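PDB 4RHZ: Cry23AA1 from Bacillus thuringiensis, which binds zinc and, in a binary complex with Cry37Aa1, probably acts as an insecticidal pore-forming toxin of the aerolysin family. Local coordinates for residues Glu87-Gly92 with Cys167-Thr172; Phe101-Val106 with Leu112-Glu117; Phe174-Gly177 with Ala182-Ala185. One frame throughout, in Å; residues are numbered along the deposited sequence.

Contact 1 (Glu87-Gly92 with Cys167-Thr172)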
loop_
_atom_site.group_PDB
_atom_site.type_symbol
_atom_site.label_atom_id
_atom_site.label_comp_id
_atom_site.label_asym_id
_atom_site.label_seq_id
_atom_site.Cartn_x
_atom_site.Cartn_y
_atom_site.Cartn_z
ATOM N N GLU A 87 17.441 -1.283 13.631
ATOM C CA GLU A 87 18.830 -0.971 14.028
ATOM C C GLU A 87 18.788 0.163 14.953
ATOM O O GLU A 87 18.444 1.269 14.533
ATOM C CB GLU A 87 19.678 -0.594 12.815
ATOM C CG GLU A 87 20.125 -1.830 11.975
ATOM C CD GLU A 87 21.029 -1.395 10.848
ATOM O OE1 GLU A 87 20.586 -0.594 9.979
ATOM O OE2 GLU A 87 22.222 -1.772 10.867
ATOM N N GLY A 88 19.106 -0.098 16.225
ATOM C CA GLY A 88 18.889 0.912 17.247
ATOM C C GLY A 88 20.086 1.090 18.181
ATOM O O GLY A 88 21.176 0.578 17.918
ATOM N N VAL A 89 19.833 1.789 19.293
ATOM C CA VAL A 89 20.846 2.254 20.230
ATOM C C VAL A 89 20.260 2.313 21.640
ATOM O O VAL A 89 19.094 2.713 21.838
ATOM C CB VAL A 89 21.483 3.591 19.742
ATOM C CG1 VAL A 89 20.484 4.801 19.806
ATOM C CG2 VAL A 89 22.863 3.894 20.425
ATOM N N LYS A 90 21.041 1.825 22.615
ATOM C CA LYS A 90 20.702 1.966 24.030
ATOM C C LYS A 90 21.795 2.753 24.797
ATOM O O LYS A 90 22.974 2.297 24.942
ATOM C CB LYS A 90 20.558 0.596 24.628
ATOM C CG LYS A 90 20.179 0.589 26.148
ATOM C CD LYS A 90 19.830 -0.877 26.530
ATOM C CE LYS A 90 19.429 -1.025 27.972
ATOM N NZ LYS A 90 18.274 -0.177 28.280
ATOM N N ALA A 91 21.383 3.921 25.267
ATOM C CA ALA A 91 22.215 4.884 26.002
ATOM C C ALA A 91 21.705 4.764 27.382
ATOM O O ALA A 91 21.072 3.767 27.704
ATOM C CB ALA A 91 21.967 6.264 25.496
ATOM N N GLY A 92 21.912 5.754 28.225
ATOM C CA GLY A 92 21.511 5.561 29.613
ATOM C C GLY A 92 20.070 5.950 29.928
ATOM O O GLY A 92 19.445 5.469 30.887
ATOM N N CYS A 167 19.711 9.951 15.822
ATOM C CA CYS A 167 19.894 11.025 16.848
ATOM C C CYS A 167 21.371 11.440 16.981
ATOM O O CYS A 167 22.255 10.799 16.414
ATOM C CB CYS A 167 19.346 10.636 18.209
ATOM S SG CYS A 167 20.147 9.152 18.825
ATOM N N ASP A 168 21.597 12.523 17.720
ATOM C CA ASP A 168 22.940 13.006 18.105
ATOM C C ASP A 168 23.175 12.752 19.574
ATOM O O ASP A 168 22.254 12.698 20.380
ATOM C CB ASP A 168 23.057 14.517 17.888
ATOM C CG ASP A 168 23.072 14.903 16.406
ATOM O OD1 ASP A 168 23.540 14.078 15.583
ATOM O OD2 ASP A 168 22.654 16.044 16.091
ATOM N N MET A 169 24.442 12.651 19.921
ATOM C CA MET A 169 24.839 12.378 21.286
ATOM C C MET A 169 26.103 13.197 21.529
ATOM O O MET A 169 26.977 13.301 20.647
ATOM C CB MET A 169 25.127 10.898 21.431
ATOM C CG MET A 169 23.901 10.079 21.626
ATOM S SD MET A 169 24.265 8.314 21.850
ATOM C CE MET A 169 22.729 7.572 21.256
ATOM N N SER A 170 26.181 13.808 22.703
ATOM C CA SER A 170 27.399 14.488 23.136
ATOM C C SER A 170 27.593 14.149 24.604
ATOM O O SER A 170 26.625 13.735 25.298
ATOM C CB SER A 170 27.282 15.998 22.987
ATOM O OG SER A 170 26.234 16.406 23.830
ATOM N N GLY A 171 28.846 14.318 25.065
ATOM C CA GLY A 171 29.167 13.979 26.438
ATOM C C GLY A 171 29.953 12.706 26.617
ATOM O O GLY A 171 30.347 12.091 25.643
ATOM N N THR A 172 30.190 12.299 27.879
ATOM C CA THR A 172 31.167 11.257 28.122
ATOM C C THR A 172 30.629 10.259 29.102
ATOM O O THR A 172 29.617 10.504 29.768
ATOM C CB THR A 172 32.433 11.849 28.770
ATOM O OG1 THR A 172 32.067 12.504 30.000
ATOM C CG2 THR A 172 33.147 12.834 27.852
#

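Contact 2 (Phe101-Val106 with Leu112-Glu117)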
loop_
_atom_site.group_PDB
_atom_site.type_symbol
_atom_site.label_atom_id
_atom_site.label_comp_id
_atom_site.label_asym_id
_atom_site.label_seq_id
_atom_site.Cartn_x
_atom_site.Cartn_y
_atom_site.Cartn_z
ATOM N N PHE A 101 3.309 10.151 9.942
ATOM C CA PHE A 101 3.678 10.183 8.541
ATOM C C PHE A 101 2.447 10.453 7.587
ATOM O O PHE A 101 1.332 9.910 7.758
ATOM C CB PHE A 101 4.289 8.854 8.114
ATOM C CG PHE A 101 5.351 8.295 9.013
ATOM C CD1 PHE A 101 5.004 7.557 10.146
ATOM C CD2 PHE A 101 6.705 8.401 8.658
ATOM C CE1 PHE A 101 5.946 6.993 10.930
ATOM C CE2 PHE A 101 7.665 7.837 9.439
ATOM C CZ PHE A 101 7.300 7.129 10.586
ATOM N N LYS A 102 2.695 11.227 6.548
ATOM C CA LYS A 102 1.698 11.512 5.539
ATOM C C LYS A 102 2.180 10.849 4.278
ATOM O O LYS A 102 3.188 11.287 3.734
ATOM C CB LYS A 102 1.607 13.013 5.314
ATOM C CG LYS A 102 1.148 13.765 6.574
ATOM C CD LYS A 102 -0.428 13.894 6.704
ATOM C CE LYS A 102 -0.892 14.802 7.873
ATOM N NZ LYS A 102 -0.751 16.264 7.550
ATOM N N PHE A 103 1.507 9.770 3.856
ATOM C CA PHE A 103 1.894 9.110 2.636
ATOM C C PHE A 103 0.916 9.425 1.484
ATOM O O PHE A 103 -0.303 9.510 1.679
ATOM C CB PHE A 103 2.001 7.611 2.831
ATOM C CG PHE A 103 3.069 7.167 3.808
ATOM C CD1 PHE A 103 2.742 6.293 4.850
ATOM C CD2 PHE A 103 4.376 7.571 3.672
ATOM C CE1 PHE A 103 3.719 5.833 5.768
ATOM C CE2 PHE A 103 5.377 7.137 4.593
ATOM C CZ PHE A 103 5.045 6.256 5.639
ATOM N N GLY A 104 1.466 9.644 0.295
ATOM C CA GLY A 104 0.664 9.711 -0.930
ATOM C C GLY A 104 0.839 8.443 -1.746
ATOM O O GLY A 104 1.648 7.571 -1.403
ATOM N N PHE A 105 0.096 8.329 -2.831
ATOM C CA PHE A 105 0.256 7.201 -3.760
ATOM C C PHE A 105 0.614 7.686 -5.166
ATOM O O PHE A 105 0.005 8.627 -5.641
ATOM C CB PHE A 105 -1.021 6.385 -3.791
ATOM C CG PHE A 105 -1.303 5.679 -2.516
ATOM C CD1 PHE A 105 -1.919 6.334 -1.470
ATOM C CD2 PHE A 105 -0.945 4.356 -2.360
ATOM C CE1 PHE A 105 -2.158 5.679 -0.293
ATOM C CE2 PHE A 105 -1.214 3.701 -1.206
ATOM C CZ PHE A 105 -1.815 4.355 -0.165
ATOM N N VAL A 106 1.602 7.064 -5.815
ATOM C CA VAL A 106 2.057 7.561 -7.111
ATOM C C VAL A 106 0.931 7.442 -8.133
ATOM O O VAL A 106 0.158 6.463 -8.159
ATOM C CB VAL A 106 3.373 6.889 -7.700
ATOM C CG1 VAL A 106 4.717 7.354 -6.961
ATOM C CG2 VAL A 106 3.234 5.367 -7.818
ATOM N N LEU A 112 -2.581 9.364 3.017
ATOM C CA LEU A 112 -2.922 8.765 4.311
ATOM C C LEU A 112 -1.976 9.149 5.466
ATOM O O LEU A 112 -0.749 9.309 5.269
ATOM C CB LEU A 112 -3.228 7.262 4.227
ATOM C CG LEU A 112 -2.141 6.186 4.259
ATOM C CD1 LEU A 112 -1.404 6.211 5.584
ATOM C CD2 LEU A 112 -2.674 4.779 4.095
ATOM N N THR A 113 -2.583 9.298 6.634
ATOM C CA THR A 113 -1.909 9.664 7.861
ATOM C C THR A 113 -1.797 8.522 8.824
ATOM O O THR A 113 -2.797 7.907 9.221
ATOM C CB THR A 113 -2.628 10.829 8.562
ATOM O OG1 THR A 113 -2.360 11.993 7.799
ATOM C CG2 THR A 113 -2.073 11.086 10.009
ATOM N N VAL A 114 -0.557 8.248 9.205
ATOM C CA VAL A 114 -0.301 7.187 10.164
ATOM C C VAL A 114 0.866 7.559 11.118
ATOM O O VAL A 114 1.801 8.289 10.757
ATOM C CB VAL A 114 -0.067 5.843 9.430
ATOM C CG1 VAL A 114 1.225 5.855 8.647
ATOM C CG2 VAL A 114 -0.047 4.681 10.415
ATOM N N SER A 115 0.799 7.046 12.329
ATOM C CA SER A 115 1.715 7.448 13.375
ATOM C C SER A 115 2.258 6.181 14.017
ATOM O O SER A 115 1.554 5.160 14.132
ATOM C CB SER A 115 0.965 8.233 14.469
ATOM O OG SER A 115 0.794 9.608 14.117
ATOM N N ALA A 116 3.504 6.245 14.469
ATOM C CA ALA A 116 3.999 5.147 15.280
ATOM C C ALA A 116 5.022 5.654 16.308
ATOM O O ALA A 116 5.631 6.723 16.132
ATOM C CB ALA A 116 4.563 4.029 14.402
ATOM N N GLU A 117 5.119 4.895 17.395
ATOM C CA GLU A 117 6.110 5.100 18.407
ATOM C C GLU A 117 7.390 4.263 18.185
ATOM O O GLU A 117 7.373 3.037 18.220
ATOM C CB GLU A 117 5.575 4.872 19.837
ATOM C CG GLU A 117 6.472 5.779 20.755
ATOM C CD GLU A 117 5.908 6.076 22.076
ATOM O OE1 GLU A 117 6.668 6.636 22.893
ATOM O OE2 GLU A 117 4.729 5.755 22.314
#

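Contact 3 (Phe174-Gly177 with Ala182-Ala185)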
loop_
_atom_site.group_PDB
_atom_site.type_symbol
_atom_site.label_atom_id
_atom_site.label_comp_id
_atom_site.label_asym_id
_atom_site.label_seq_id
_atom_site.Cartn_x
_atom_site.Cartn_y
_atom_site.Cartn_z
ATOM N N PHE A 174 32.201 8.081 32.407
ATOM C CA PHE A 174 33.261 7.881 33.305
ATOM C C PHE A 174 33.536 6.414 33.414
ATOM O O PHE A 174 32.678 5.688 33.878
ATOM C CB PHE A 174 32.964 8.489 34.687
ATOM C CG PHE A 174 34.183 8.441 35.614
ATOM C CD1 PHE A 174 35.377 9.064 35.238
ATOM C CD2 PHE A 174 34.170 7.695 36.740
ATOM C CE1 PHE A 174 36.508 9.005 36.022
ATOM C CE2 PHE A 174 35.307 7.609 37.530
ATOM C CZ PHE A 174 36.479 8.285 37.176
ATOM N N CYS A 175 34.727 5.962 33.025
ATOM C CA CYS A 175 35.012 4.510 33.007
ATOM C C CYS A 175 36.168 4.035 33.932
ATOM O O CYS A 175 37.298 4.569 33.905
ATOM C CB CYS A 175 35.226 3.988 31.559
ATOM S SG CYS A 175 34.258 4.922 30.267
ATOM N N ARG A 176 35.849 3.036 34.735
ATOM C CA ARG A 176 36.742 2.424 35.652
ATOM C C ARG A 176 37.091 1.039 35.110
ATOM O O ARG A 176 36.200 0.223 34.929
ATOM C CB ARG A 176 36.067 2.312 37.052
ATOM C CG ARG A 176 35.596 3.691 37.736
ATOM C CD ARG A 176 34.855 3.418 39.073
ATOM N NE ARG A 176 34.549 4.572 39.940
ATOM C CZ ARG A 176 33.395 5.290 39.916
ATOM N NH1 ARG A 176 32.456 4.988 39.001
ATOM N NH2 ARG A 176 33.168 6.317 40.795
ATOM N N GLY A 177 38.380 0.779 34.832
ATOM C CA GLY A 177 38.865 -0.542 34.456
ATOM C C GLY A 177 39.626 -1.193 35.596
ATOM O O GLY A 177 40.380 -0.532 36.282
ATOM N N ALA A 182 42.650 -4.936 41.230
ATOM C CA ALA A 182 42.968 -3.498 41.331
ATOM C C ALA A 182 42.385 -2.653 40.186
ATOM O O ALA A 182 42.273 -3.115 39.029
ATOM C CB ALA A 182 44.512 -3.290 41.388
ATOM N N LEU A 183 42.090 -1.393 40.512
ATOM C CA LEU A 183 41.620 -0.405 39.554
ATOM C C LEU A 183 42.829 0.078 38.837
ATOM O O LEU A 183 43.699 0.595 39.504
ATOM C CB LEU A 183 40.946 0.762 40.284
ATOM C CG LEU A 183 40.453 1.919 39.408
ATOM C CD1 LEU A 183 39.035 2.403 39.739
ATOM C CD2 LEU A 183 41.373 3.080 39.418
ATOM N N ILE A 184 42.873 0.004 37.501
ATOM C CA ILE A 184 44.060 0.404 36.726
ATOM C C ILE A 184 43.718 1.566 35.810
ATOM O O ILE A 184 44.571 2.082 35.108
ATOM C CB ILE A 184 44.557 -0.768 35.801
ATOM C CG1 ILE A 184 43.386 -1.258 34.903
ATOM C CG2 ILE A 184 45.089 -1.934 36.674
ATOM C CD1 ILE A 184 43.735 -2.125 33.679
ATOM N N ALA A 185 42.447 1.946 35.732
ATOM C CA ALA A 185 42.053 3.044 34.786
ATOM C C ALA A 185 40.826 3.767 35.279
ATOM O O ALA A 185 39.880 3.138 35.750
ATOM C CB ALA A 185 41.836 2.512 33.359
#

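Contact 1 (Glu87-Gly92 with Cys167-Thr172)
With CG1 of Val89 set between the backbone N and the carbonyl carbon (chi1 69°) and CG2 anti to N, both methyls of the valine face Met169, whose own chain leaves beside its backbone N (chi1 -82°) and then runs extended to the terminal methyl. The two side chains meet tip to tip. Met169 CE settles in the fork of the isopropyl group, 3.8 Å from Val89 CG1 and likewise 3.8 Å from Val89 CG2, so neither branch is preferred. Cys167, two residues earlier on the same strand, adds a looser approach: its SG lies 4.5 Å from Val89 CG1. Ala91 CB stands at the margin, 4.5 Å from Met169 CE.

The contact is wholly apolar and small. The backbones are well separated, the nearest pair of CA atoms being those of Val89 and Cys167 at 9.4 Å, so the gap between them is bridged by side chains, chiefly the long methionine and the valine.

Phe213 of strand 211-235 touches both Val89 and Cys167, and Ile95 also packs on Val89. The end of strand 67-90 is held through backbone bonds, Val89 by Tyr120 and Lys90 by Ile4 of strand 3-5, while strand 167-170 rests its side chains on strand 32-40, with Cys167 against Val33 and Ser170 against Phe34.

Contact 2 (Phe101-Val106 with Leu112-Glu117)
Leu112 divides its two methyls between two phenylalanines of the facing strand; it and Phe101 have the most surface buried of any residues in the contact. CD1 of Leu112 meets the edge of the Phe103 ring, 4.2 Å from Phe103 CD1, while Leu112 CD2 comes to the edge of the Phe105 ring, 4.4 Å from Phe105 CZ. A chi1 of 84° sets CG between the backbone N and the carbonyl carbon, and a chi2 of 63° then turns one methyl to each ring.

Phe101 works mainly close to the backbone. Its CB approaches Val114 CG1 at 4.3 Å, its ring turns an edge to the Val114 carbonyl, with Phe101 CD1 3.3 Å from Val114 O, and the same CB lies over one face of the Phe103 ring, offset toward the rim. Val114 CG1 reaches Phe103 CE1 at 3.8 Å, the two side chains crossing at a slant. Phe101, Phe103, Leu112 and Val114 thus share one apolar face; Lys102 and Thr113 run side by side on the other.

Beneath the side chains, Phe101 pairs with Val114 and Phe103 with Leu112 as antiparallel hydrogen-bonded pairs, including Val114 N to Phe101 O at 2.9 Å; Lys102 and Thr113 form the non-hydrogen-bonded pair between them. The apolar face packs on strands 146-179 and 211-235: Tyr159 touches Phe103, Leu112 and Val114, and Ile219 touches Phe103. Val114 stands about 8 Å, side chain to ion, from the bound zinc without being a ligand. An amphipathic hairpin tucked against long strands, apolar residues inward and polar ones outward, is consistent with the membrane-insertion hairpin of aerolysin-family toxins.

Contact 3 (Phe174-Gly177 with Ala182-Ala185)
Leu183 lays its CD1 methyl across the aliphatic root of Arg176, 4.0 Å from Arg176 CB and 4.2 Å from Arg176 CG, the two side chains crossing obliquely. CG of the leucine stands opposite its backbone N (chi1 177°), which sends the branch back over the neighbouring strand and brings Leu183 CG within 4.0 Å of Gly177 O, beyond the end of the carbonyl. Beyond CG the arginine runs extended toward Phe174 of its own strand. There Phe174 CE2 lies over the centre of one guanidinium face, whereas Arg176 CZ sits in the plane of the ring at its edge, so the planar groups are steeply turned against each other rather than stacked.

Gly177 carries the backbone part of the contact. Its carbonyl oxygen is gripped twice, by Ile184 N at 2.8 Å in a nearly straight bond (164° at the hydrogen) and by Ala185 N at 3.3 Å in a more bent one (139°). Both donors arrive from the same face of the carbonyl plane. Ile184 CG1 also packs beside this oxygen, 3.4 Å from Gly177 O. In return, Gly177 N donates to Ala185 O at 2.9 Å, and Arg176 CA also turns its hydrogen toward that oxygen.

Helix 6-18 covers the face bearing Cys175 and Ala185, with Met14 touching both, while Arg176 lies against Lys24 and Thr26 of strand 22-27. Two consecutive residues, Ile184 and Ala185, facing the single Gly177 make a classic beta bulge. It sits near the turn of the antiparallel hairpin formed by strands 146-179 and 182-190, where the extra residue accompanies a strongly splayed course of the two segments.

Following the chain from the N terminus, strand 67-90 ends in the first half of contact 1, and the chain then enters the hairpin of strands 96-105 and 111-119, closed by contact 2 across a short turn. Contact 1 closes only when strand 146-179 returns past residues 167-172, so contact 2 is nested inside its long, mostly strand-built loop. The same strand continues into contact 3, a local hairpin closure in series with the others. Contacts 1 and 3 therefore share strand 146-179, their centres about 22 Å apart, whereas contacts 2 and 3 lie about 49 Å apart between centres. Contact 2 belongs to the separate small sheet packed against the long strands.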